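Long-range contacts in proteasome accessory factor B/C (PafBC) (Paenarthrobacter aurescens, PDB 6SJ9), which regulates transcription in the bacterial DNA damage response, probably by binding DNA through winged helix-turn-helix domains under the control of its WYL domains: residues A111-A116 / D134-V139; L365-V370 / E407-Y412; G166-S171 / L209-T214. All blocks are in the same frame, centred on the assembly; numbering follows the deposited sequence.

Contact 1: residues A111-A116 / D134-V139; sequences AALGSA and DLPAGV
Ala116 meets Pro136 where the chain returns to helix 95-118 as an irregular loop. The methyl CB of Ala116 lies 3.7 Å from Pro136 CG and equally close to CB of the same ring. One turn earlier, the carbonyl O of Ala112 stands 4.0 Å from Pro136 CG, so the proline rests on the side of the helical turn between the two alanines. Small residues suit both places, since their methyl groups let the loop come close: the CA atoms of Ala116 and Pro136 are 6.2 Å apart. Ala112 CB also meets Val139, touching CG2 at 3.7 Å. Leu113 fills in beside them, its side chain crossing that of Pro136 at about a right angle. Its first torsion (chi1 -71°) sets CG beside the backbone N, and CD2 is the branch that reaches the loop, 4.2 Å from Pro136 CD and 4.3 Å from Val139 CG1. The two methyls of the valine thus have separate partners, one on Ala112 and one on Leu113. No hydrogen bond crosses the contact; its grip is apolar.

A type II beta turn from Pro136 to Val139, closed by Val139 N to Pro136 O, brings both residues to the helix. Gly138 is the third residue of the turn, with a positive phi of 79°, where a CB would jam against the preceding carbonyl oxygen. On the helix, Ser115 bends its OG back to Ala111 O, 2.7 Å away, which keeps this hydroxyl paired within the helix. Farther out, Trp627 touches Leu113 and Met630 touches Leu135, bringing in helix 627-634 of the second WCX domain. This is plain apolar packing of a loop on a helix: the type II turn, in the loop between helices 95-118 and 147-159, sets Pro136 and Val139 against one side of helix 95-118.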
loop_
_atom_site.group_PDB
_atom_site.type_symbol
_atom_site.label_atom_id
_atom_site.label_comp_id
_atom_site.label_asym_id
_atom_site.label_seq_id
_atom_site.Cartn_x
_atom_site.Cartn_y
_atom_site.Cartn_z
ATOM N N ALA A 111 5.012 -2.148 6.813
ATOM C CA ALA A 111 6.230 -2.545 7.525
ATOM C C ALA A 111 7.096 -1.318 7.835
ATOM O O ALA A 111 7.725 -1.224 8.905
ATOM C CB ALA A 111 7.015 -3.562 6.675
ATOM N N ALA A 112 7.193 -0.413 6.863
ATOM C CA ALA A 112 8.070 0.754 6.985
ATOM C C ALA A 112 7.575 1.697 8.071
ATOM O O ALA A 112 8.367 2.252 8.837
ATOM C CB ALA A 112 8.158 1.475 5.621
ATOM N N LEU A 113 6.268 1.863 8.170
ATOM C CA LEU A 113 5.719 2.706 9.221
ATOM C C LEU A 113 6.003 2.117 10.599
ATOM O O LEU A 113 6.488 2.819 11.505
ATOM C CB LEU A 113 4.228 2.893 8.980
ATOM C CG LEU A 113 4.026 3.797 7.773
ATOM C CD1 LEU A 113 2.569 3.820 7.326
ATOM C CD2 LEU A 113 4.551 5.183 8.129
ATOM N N GLY A 114 5.765 0.818 10.772
ATOM C CA GLY A 114 6.075 0.209 12.061
ATOM C C GLY A 114 7.525 0.382 12.439
ATOM O O GLY A 114 7.846 0.743 13.580
ATOM N N SER A 115 8.439 0.201 11.473
ATOM C CA SER A 115 9.846 0.350 11.841
ATOM C C SER A 115 10.204 1.803 12.147
ATOM O O SER A 115 11.033 2.054 13.025
ATOM C CB SER A 115 10.756 -0.162 10.743
ATOM O OG SER A 115 10.169 -1.276 10.119
ATOM N N ALA A 116 9.564 2.767 11.484
ATOM C CA ALA A 116 9.940 4.153 11.732
ATOM C C ALA A 116 9.472 4.591 13.103
ATOM O O ALA A 116 10.253 5.141 13.885
ATOM C CB ALA A 116 9.357 5.084 10.666
ATOM N N ASP A 134 8.040 13.197 10.540
ATOM C CA ASP A 134 8.670 13.053 9.225
ATOM C C ASP A 134 8.492 11.625 8.727
ATOM O O ASP A 134 8.945 10.687 9.393
ATOM C CB ASP A 134 10.175 13.415 9.328
ATOM C CG ASP A 134 10.904 13.423 7.974
ATOM O OD1 ASP A 134 12.150 13.263 7.980
ATOM O OD2 ASP A 134 10.249 13.564 6.916
ATOM N N LEU A 135 7.870 11.446 7.561
ATOM C CA LEU A 135 7.676 10.092 7.055
ATOM C C LEU A 135 9.036 9.460 6.758
ATOM O O LEU A 135 9.965 10.134 6.324
ATOM C CB LEU A 135 6.809 10.081 5.792
ATOM C CG LEU A 135 5.317 10.392 5.898
ATOM C CD1 LEU A 135 4.612 10.415 4.522
ATOM C CD2 LEU A 135 4.682 9.333 6.787
ATOM N N PRO A 136 9.158 8.153 6.914
ATOM C CA PRO A 136 10.418 7.482 6.575
ATOM C C PRO A 136 10.629 7.355 5.070
ATOM O O PRO A 136 9.719 7.557 4.254
ATOM C CB PRO A 136 10.260 6.097 7.216
ATOM C CG PRO A 136 8.774 5.865 7.147
ATOM C CD PRO A 136 8.130 7.212 7.379
ATOM N N ALA A 137 11.883 7.056 4.723
ATOM C CA ALA A 137 12.282 6.819 3.339
ATOM C C ALA A 137 11.384 5.778 2.680
ATOM O O ALA A 137 11.067 4.737 3.267
ATOM C CB ALA A 137 13.741 6.348 3.287
ATOM N N GLY A 138 10.969 6.063 1.448
ATOM C CA GLY A 138 10.136 5.114 0.738
ATOM C C GLY A 138 8.679 5.110 1.137
ATOM O O GLY A 138 7.964 4.162 0.783
ATOM N N VAL A 139 8.228 6.114 1.898
ATOM C CA VAL A 139 6.814 6.305 2.239
ATOM C C VAL A 139 6.413 7.738 1.885
ATOM O O VAL A 139 7.049 8.702 2.329
ATOM C CB VAL A 139 6.504 6.009 3.728
ATOM C CG1 VAL A 139 5.028 6.163 4.009
ATOM C CG2 VAL A 139 6.959 4.614 4.114
#

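Contact 2: residues L365-V370 / E407-Y412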
loop_
_atom_site.group_PDB
_atom_site.type_symbol
_atom_site.label_atom_id
_atom_site.label_comp_id
_atom_site.label_asym_id
_atom_site.label_seq_id
_atom_site.Cartn_x
_atom_site.Cartn_y
_atom_site.Cartn_z
ATOM N N LEU A 365 -13.755 -9.375 -14.271
ATOM C CA LEU A 365 -14.190 -9.872 -12.981
ATOM C C LEU A 365 -15.656 -9.481 -12.858
ATOM O O LEU A 365 -15.962 -8.286 -12.774
ATOM C CB LEU A 365 -13.335 -9.259 -11.861
ATOM C CG LEU A 365 -13.538 -9.938 -10.478
ATOM C CD1 LEU A 365 -12.390 -9.583 -9.533
ATOM C CD2 LEU A 365 -14.848 -9.545 -9.852
ATOM N N HIS A 366 -16.561 -10.479 -12.899
ATOM C CA HIS A 366 -17.987 -10.226 -12.690
ATOM C C HIS A 366 -18.310 -10.357 -11.202
ATOM O O HIS A 366 -18.212 -11.443 -10.615
ATOM C CB HIS A 366 -18.851 -11.159 -13.539
ATOM C CG HIS A 366 -18.821 -10.798 -14.986
ATOM N ND1 HIS A 366 -19.674 -9.865 -15.531
ATOM C CD2 HIS A 366 -17.987 -11.176 -15.985
ATOM C CE1 HIS A 366 -19.399 -9.711 -16.814
ATOM N NE2 HIS A 366 -18.384 -10.501 -17.115
ATOM N N ILE A 367 -18.676 -9.247 -10.593
ATOM C CA ILE A 367 -18.595 -9.177 -9.138
ATOM C C ILE A 367 -19.517 -10.210 -8.484
ATOM O O ILE A 367 -19.071 -10.980 -7.612
ATOM C CB ILE A 367 -18.881 -7.757 -8.650
ATOM C CG1 ILE A 367 -17.651 -6.905 -8.939
ATOM C CG2 ILE A 367 -19.095 -7.761 -7.121
ATOM C CD1 ILE A 367 -17.901 -5.441 -8.812
ATOM N N GLN A 368 -20.798 -10.258 -8.894
ATOM C CA GLN A 368 -21.732 -11.143 -8.171
ATOM C C GLN A 368 -21.290 -12.595 -8.276
ATOM O O GLN A 368 -21.262 -13.330 -7.281
ATOM C CB GLN A 368 -23.164 -11.050 -8.683
ATOM C CG GLN A 368 -24.164 -11.862 -7.755
ATOM C CD GLN A 368 -24.149 -11.297 -6.306
ATOM O OE1 GLN A 368 -24.463 -10.125 -6.096
ATOM N NE2 GLN A 368 -23.782 -12.119 -5.327
ATOM N N GLU A 369 -20.918 -13.003 -9.474
ATOM C CA GLU A 369 -20.517 -14.374 -9.730
ATOM C C GLU A 369 -19.221 -14.715 -9.014
ATOM O O GLU A 369 -19.040 -15.835 -8.546
ATOM C CB GLU A 369 -20.421 -14.558 -11.233
ATOM C CG GLU A 369 -19.772 -15.795 -11.710
ATOM C CD GLU A 369 -19.708 -15.770 -13.231
ATOM O OE1 GLU A 369 -18.654 -16.137 -13.814
ATOM O OE2 GLU A 369 -20.740 -15.364 -13.825
ATOM N N VAL A 370 -18.297 -13.771 -8.917
ATOM C CA VAL A 370 -17.065 -14.121 -8.255
ATOM C C VAL A 370 -17.244 -14.098 -6.741
ATOM O O VAL A 370 -16.672 -14.936 -6.036
ATOM C CB VAL A 370 -15.940 -13.185 -8.742
ATOM C CG1 VAL A 370 -14.710 -13.300 -7.858
ATOM C CG2 VAL A 370 -15.541 -13.599 -10.190
ATOM N N GLU A 407 -17.284 -1.028 -14.280
ATOM C CA GLU A 407 -18.697 -0.827 -14.618
ATOM C C GLU A 407 -19.590 -1.544 -13.608
ATOM O O GLU A 407 -19.109 -2.154 -12.651
ATOM C CB GLU A 407 -18.976 -1.358 -16.014
ATOM C CG GLU A 407 -18.135 -0.774 -17.081
ATOM C CD GLU A 407 -18.389 -1.436 -18.442
ATOM O OE1 GLU A 407 -19.452 -2.059 -18.679
ATOM O OE2 GLU A 407 -17.531 -1.275 -19.297
ATOM N N ASN A 408 -20.911 -1.460 -13.810
ATOM C CA ASN A 408 -21.865 -2.111 -12.898
ATOM C C ASN A 408 -21.567 -3.596 -12.801
ATOM O O ASN A 408 -21.699 -4.321 -13.783
ATOM C CB ASN A 408 -23.327 -1.917 -13.364
ATOM C CG ASN A 408 -24.337 -2.337 -12.261
ATOM O OD1 ASN A 408 -24.051 -2.160 -11.082
ATOM N ND2 ASN A 408 -25.493 -2.871 -12.645
ATOM N N ASP A 409 -21.188 -4.065 -11.624
ATOM C CA ASP A 409 -20.956 -5.507 -11.455
ATOM C C ASP A 409 -19.778 -6.040 -12.316
ATOM O O ASP A 409 -19.685 -7.252 -12.569
ATOM C CB ASP A 409 -22.229 -6.346 -11.760
ATOM C CG ASP A 409 -22.122 -7.831 -11.241
ATOM O OD1 ASP A 409 -21.925 -8.008 -10.019
ATOM O OD2 ASP A 409 -22.205 -8.803 -12.028
ATOM N N HIS A 410 -18.860 -5.199 -12.797
ATOM C CA HIS A 410 -17.886 -5.705 -13.774
ATOM C C HIS A 410 -16.582 -4.908 -13.694
ATOM O O HIS A 410 -16.578 -3.709 -13.993
ATOM C CB HIS A 410 -18.485 -5.658 -15.158
ATOM C CG HIS A 410 -17.642 -6.328 -16.178
ATOM N ND1 HIS A 410 -17.750 -6.067 -17.524
ATOM C CD2 HIS A 410 -16.700 -7.292 -16.051
ATOM C CE1 HIS A 410 -16.879 -6.817 -18.185
ATOM N NE2 HIS A 410 -16.232 -7.573 -17.312
ATOM N N VAL A 411 -15.486 -5.544 -13.260
ATOM C CA VAL A 411 -14.195 -4.872 -13.057
ATOM C C VAL A 411 -13.138 -5.548 -13.920
ATOM O O VAL A 411 -12.996 -6.776 -13.899
ATOM C CB VAL A 411 -13.737 -4.870 -11.575
ATOM C CG1 VAL A 411 -12.490 -3.851 -11.385
ATOM C CG2 VAL A 411 -14.881 -4.478 -10.669
ATOM N N TYR A 412 -12.390 -4.756 -14.677
ATOM C CA TYR A 412 -11.363 -5.375 -15.505
ATOM C C TYR A 412 -10.190 -4.418 -15.667
ATOM O O TYR A 412 -10.363 -3.197 -15.717
ATOM C CB TYR A 412 -11.910 -5.867 -16.870
ATOM C CG TYR A 412 -12.652 -4.865 -17.711
ATOM C CD1 TYR A 412 -13.921 -4.407 -17.350
ATOM C CD2 TYR A 412 -12.095 -4.401 -18.903
ATOM C CE1 TYR A 412 -14.597 -3.482 -18.134
ATOM C CE2 TYR A 412 -12.770 -3.476 -19.705
ATOM C CZ TYR A 412 -14.012 -3.019 -19.317
ATOM O OH TYR A 412 -14.666 -2.094 -20.117
#
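Asp409 and Ile367 meet where the wing of a winged helix-turn-helix joins the start of helix 367-374. Asp409 occupies the turn between strands 404-407 and 410-413, and has the most surface buried here. Its backbone O accepts Ile367 N at 3.0 Å, the donor standing well above the carbonyl plane. Its CG is anti to the backbone N (chi1 -165°), and OD1 takes Gln368 N at 2.8 Å on the syn side of the carboxylate. The negative group beside the N-terminal end of a helix is probably favourable. An alanine in place of Asp409 would probably leave Gln368 N without this acceptor and the first helical turn less firmly tied to the wing.

Leu365 and Val411 form the antiparallel hydrogen-bonded pair, with Leu365 N to Val411 O at 2.7 Å and Val411 N to Leu365 O at 2.8 Å. Both are branched aliphatics, suited to the core, where Leu359 of helix 346-360 touches each; Ile367 CD1 lies 3.7 Å from Val411 CG2.

His366 and His410 project from the other face as an offset stack, planes 9° apart; His410 NE2 bonds to Gln363 O, while Tyr412 CD1 lies over the His410 face opposite His366.

Contact 3: residues G166-S171 / L209-T214; sequences GYQAVS and LSRMTT
Gly166 lies against Thr213 and Thr214 where strand 163-168 passes the segment that follows strand 203-208. Backbone bonds set the pairing. Thr213 N donates to Gly166 O at 2.9 Å, from 56° out of the carbonyl plane, and Gln168 N reaches Arg211 O at 3.1 Å, straight at 176° and nearly along the C=O axis. They flank the single bridge between Tyr167 and Met212. A weak bond, Gly166 N to Thr214 OG1 at 3.3 Å, extends the series.

Close packing explains the glycine. Thr213 OG1 comes 3.2 Å from Gly166 CA, and a CB on this residue would collide with that oxygen and with Thr214 CG2. Thr213 OG1 is also bonded to Glu175, on the neighbouring strand 175-188.

Tyr167 carries the nonpolar part. Its CG is anti to the backbone N (chi1 -165°). CE1 of the ring lies 3.6 Å from Arg211 CB, the two side chains crossing at about a right angle. Tyr167 CD1, at the ring edge, is 4.1 Å from CG of Met212, a selenomethionine. Phe207 packs edge-to-face with this ring, and Tyr167 OH bonds to Arg208 N, so an aromatic with a polar tip suits the place.

The polar end of Arg211 lies among backbone carbonyls. The chain bends twice, and NH1 stands 3.0 Å from Gln168 O, which lies over the guanidinium face at an angle too poor for a hydrogen bond, and 3.0 Å from Ala169 O.

In the Sm-like fold of the WYL domain, a short 3-10 turn commonly precedes the last strand, as at 209-211 here. Two carbonyl oxygens close to NH1 would probably favour the guanidinium electrostatically, while Glu306 offers a long, weak ion pair. Two firm backbone bonds thus set the pairing, and Arg211, with the most surface buried, covers Tyr167 and Gln168 and carries the charge.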
loop_
_atom_site.group_PDB
_atom_site.type_symbol
_atom_site.label_atom_id
_atom_site.label_comp_id
_atom_site.label_asym_id
_atom_site.label_seq_id
_atom_site.Cartn_x
_atom_site.Cartn_y
_atom_site.Cartn_z
ATOM N N GLY A 166 -21.430 18.346 -7.041
ATOM C CA GLY A 166 -20.749 19.562 -7.439
ATOM C C GLY A 166 -19.507 19.251 -8.256
ATOM O O GLY A 166 -18.722 18.370 -7.919
ATOM N N TYR A 167 -19.324 19.987 -9.344
ATOM C CA TYR A 167 -18.200 19.735 -10.231
ATOM C C TYR A 167 -17.545 21.043 -10.641
ATOM O O TYR A 167 -18.213 21.932 -11.175
ATOM C CB TYR A 167 -18.601 18.966 -11.483
ATOM C CG TYR A 167 -17.376 18.430 -12.144
ATOM C CD1 TYR A 167 -16.639 17.444 -11.516
ATOM C CD2 TYR A 167 -16.960 18.888 -13.379
ATOM C CE1 TYR A 167 -15.517 16.913 -12.085
ATOM C CE2 TYR A 167 -15.796 18.373 -13.971
ATOM C CZ TYR A 167 -15.083 17.391 -13.308
ATOM O OH TYR A 167 -13.949 16.848 -13.838
ATOM N N GLN A 168 -16.239 21.145 -10.427
ATOM C CA GLN A 168 -15.522 22.341 -10.862
ATOM C C GLN A 168 -15.150 22.203 -12.336
ATOM O O GLN A 168 -14.182 21.517 -12.700
ATOM C CB GLN A 168 -14.303 22.584 -9.983
ATOM C CG GLN A 168 -13.823 24.012 -10.125
ATOM C CD GLN A 168 -13.443 24.617 -8.800
ATOM O OE1 GLN A 168 -14.141 25.502 -8.296
ATOM N NE2 GLN A 168 -12.344 24.139 -8.214
ATOM N N ALA A 169 -15.847 22.990 -13.148
ATOM C CA ALA A 169 -15.913 22.941 -14.602
ATOM C C ALA A 169 -14.574 22.817 -15.315
ATOM O O ALA A 169 -13.516 23.125 -14.755
ATOM C CB ALA A 169 -16.643 24.187 -15.112
ATOM N N VAL A 170 -14.635 22.313 -16.552
ATOM C CA VAL A 170 -13.429 22.010 -17.317
ATOM C C VAL A 170 -12.629 23.286 -17.522
ATOM O O VAL A 170 -11.392 23.280 -17.480
ATOM C CB VAL A 170 -13.817 21.349 -18.656
ATOM C CG1 VAL A 170 -12.586 21.045 -19.496
ATOM C CG2 VAL A 170 -14.642 20.089 -18.413
ATOM N N SER A 171 -13.320 24.404 -17.724
ATOM C CA SER A 171 -12.670 25.686 -17.925
ATOM C C SER A 171 -12.328 26.349 -16.595
ATOM O O SER A 171 -12.219 27.580 -16.536
ATOM C CB SER A 171 -13.566 26.609 -18.751
ATOM O OG SER A 171 -13.164 27.956 -18.602
ATOM N N LEU A 209 -12.584 12.506 -10.471
ATOM C CA LEU A 209 -13.080 12.456 -9.091
ATOM C C LEU A 209 -12.469 13.562 -8.243
ATOM O O LEU A 209 -13.177 14.204 -7.444
ATOM C CB LEU A 209 -12.787 11.084 -8.464
ATOM C CG LEU A 209 -13.891 10.038 -8.392
ATOM C CD1 LEU A 209 -14.393 9.741 -9.764
ATOM C CD2 LEU A 209 -13.401 8.724 -7.756
ATOM N N SER A 210 -11.187 13.882 -8.490
ATOM C CA SER A 210 -10.512 14.908 -7.699
ATOM C C SER A 210 -11.151 16.280 -7.880
ATOM O O SER A 210 -10.991 17.137 -7.007
ATOM C CB SER A 210 -9.020 14.959 -8.040
ATOM O OG SER A 210 -8.792 15.489 -9.344
ATOM N N ARG A 211 -11.893 16.509 -8.969
ATOM C CA ARG A 211 -12.511 17.812 -9.226
ATOM C C ARG A 211 -13.953 17.933 -8.717
ATOM O O ARG A 211 -14.606 18.950 -8.978
ATOM C CB ARG A 211 -12.447 18.146 -10.704
ATOM C CG ARG A 211 -10.982 18.112 -11.279
ATOM C CD ARG A 211 -10.778 19.284 -12.216
ATOM N NE ARG A 211 -10.531 20.521 -11.471
ATOM C CZ ARG A 211 -10.758 21.761 -11.922
ATOM N NH1 ARG A 211 -11.266 21.983 -13.140
ATOM N NH2 ARG A 211 -10.479 22.797 -11.132
HETATM N N MSE A 212 -14.454 16.928 -8.005
HETATM C CA MSE A 212 -15.780 16.999 -7.382
HETATM C C MSE A 212 -15.706 17.804 -6.091
HETATM O O MSE A 212 -14.895 17.517 -5.211
HETATM C CB MSE A 212 -16.320 15.597 -7.085
HETATM C CG MSE A 212 -16.793 14.847 -8.301
HETATM SE SE MSE A 212 -17.217 12.989 -7.892
HETATM C CE MSE A 212 -17.799 12.454 -9.694
ATOM N N THR A 213 -16.564 18.797 -5.969
ATOM C CA THR A 213 -16.534 19.625 -4.781
ATOM C C THR A 213 -17.262 18.990 -3.594
ATOM O O THR A 213 -16.944 19.319 -2.442
ATOM C CB THR A 213 -17.156 20.962 -5.117
ATOM O OG1 THR A 213 -18.522 20.742 -5.398
ATOM C CG2 THR A 213 -16.556 21.481 -6.378
ATOM N N THR A 214 -18.191 18.053 -3.845
ATOM C CA THR A 214 -19.096 17.517 -2.834
ATOM C C THR A 214 -18.946 16.012 -2.706
ATOM O O THR A 214 -18.260 15.347 -3.488
ATOM C CB THR A 214 -20.551 17.782 -3.187
ATOM O OG1 THR A 214 -20.949 16.802 -4.144
ATOM C CG2 THR A 214 -20.722 19.145 -3.803
#

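From the N terminus, contact 1 comes first, closing the partly unmodelled loop that follows helix 95-118; it joins the end of that helix to the loop before helix 147-159, next to helix 627-634. Contact 3 then closes a loop of mostly strand residues within the first WYL domain, and contact 2 closes one through the PafC helix-turn-helix domain, joining the wing hairpin to the start of helix 367-374. The three are in series; none nests or crosses. Contacts 2 and 3 nevertheless reach the same sheet, because strand 404-407 pairs with strand 175-188, which in turn pairs with 163-168; the nearest atoms of contacts 2 and 3 are about 12 Å apart.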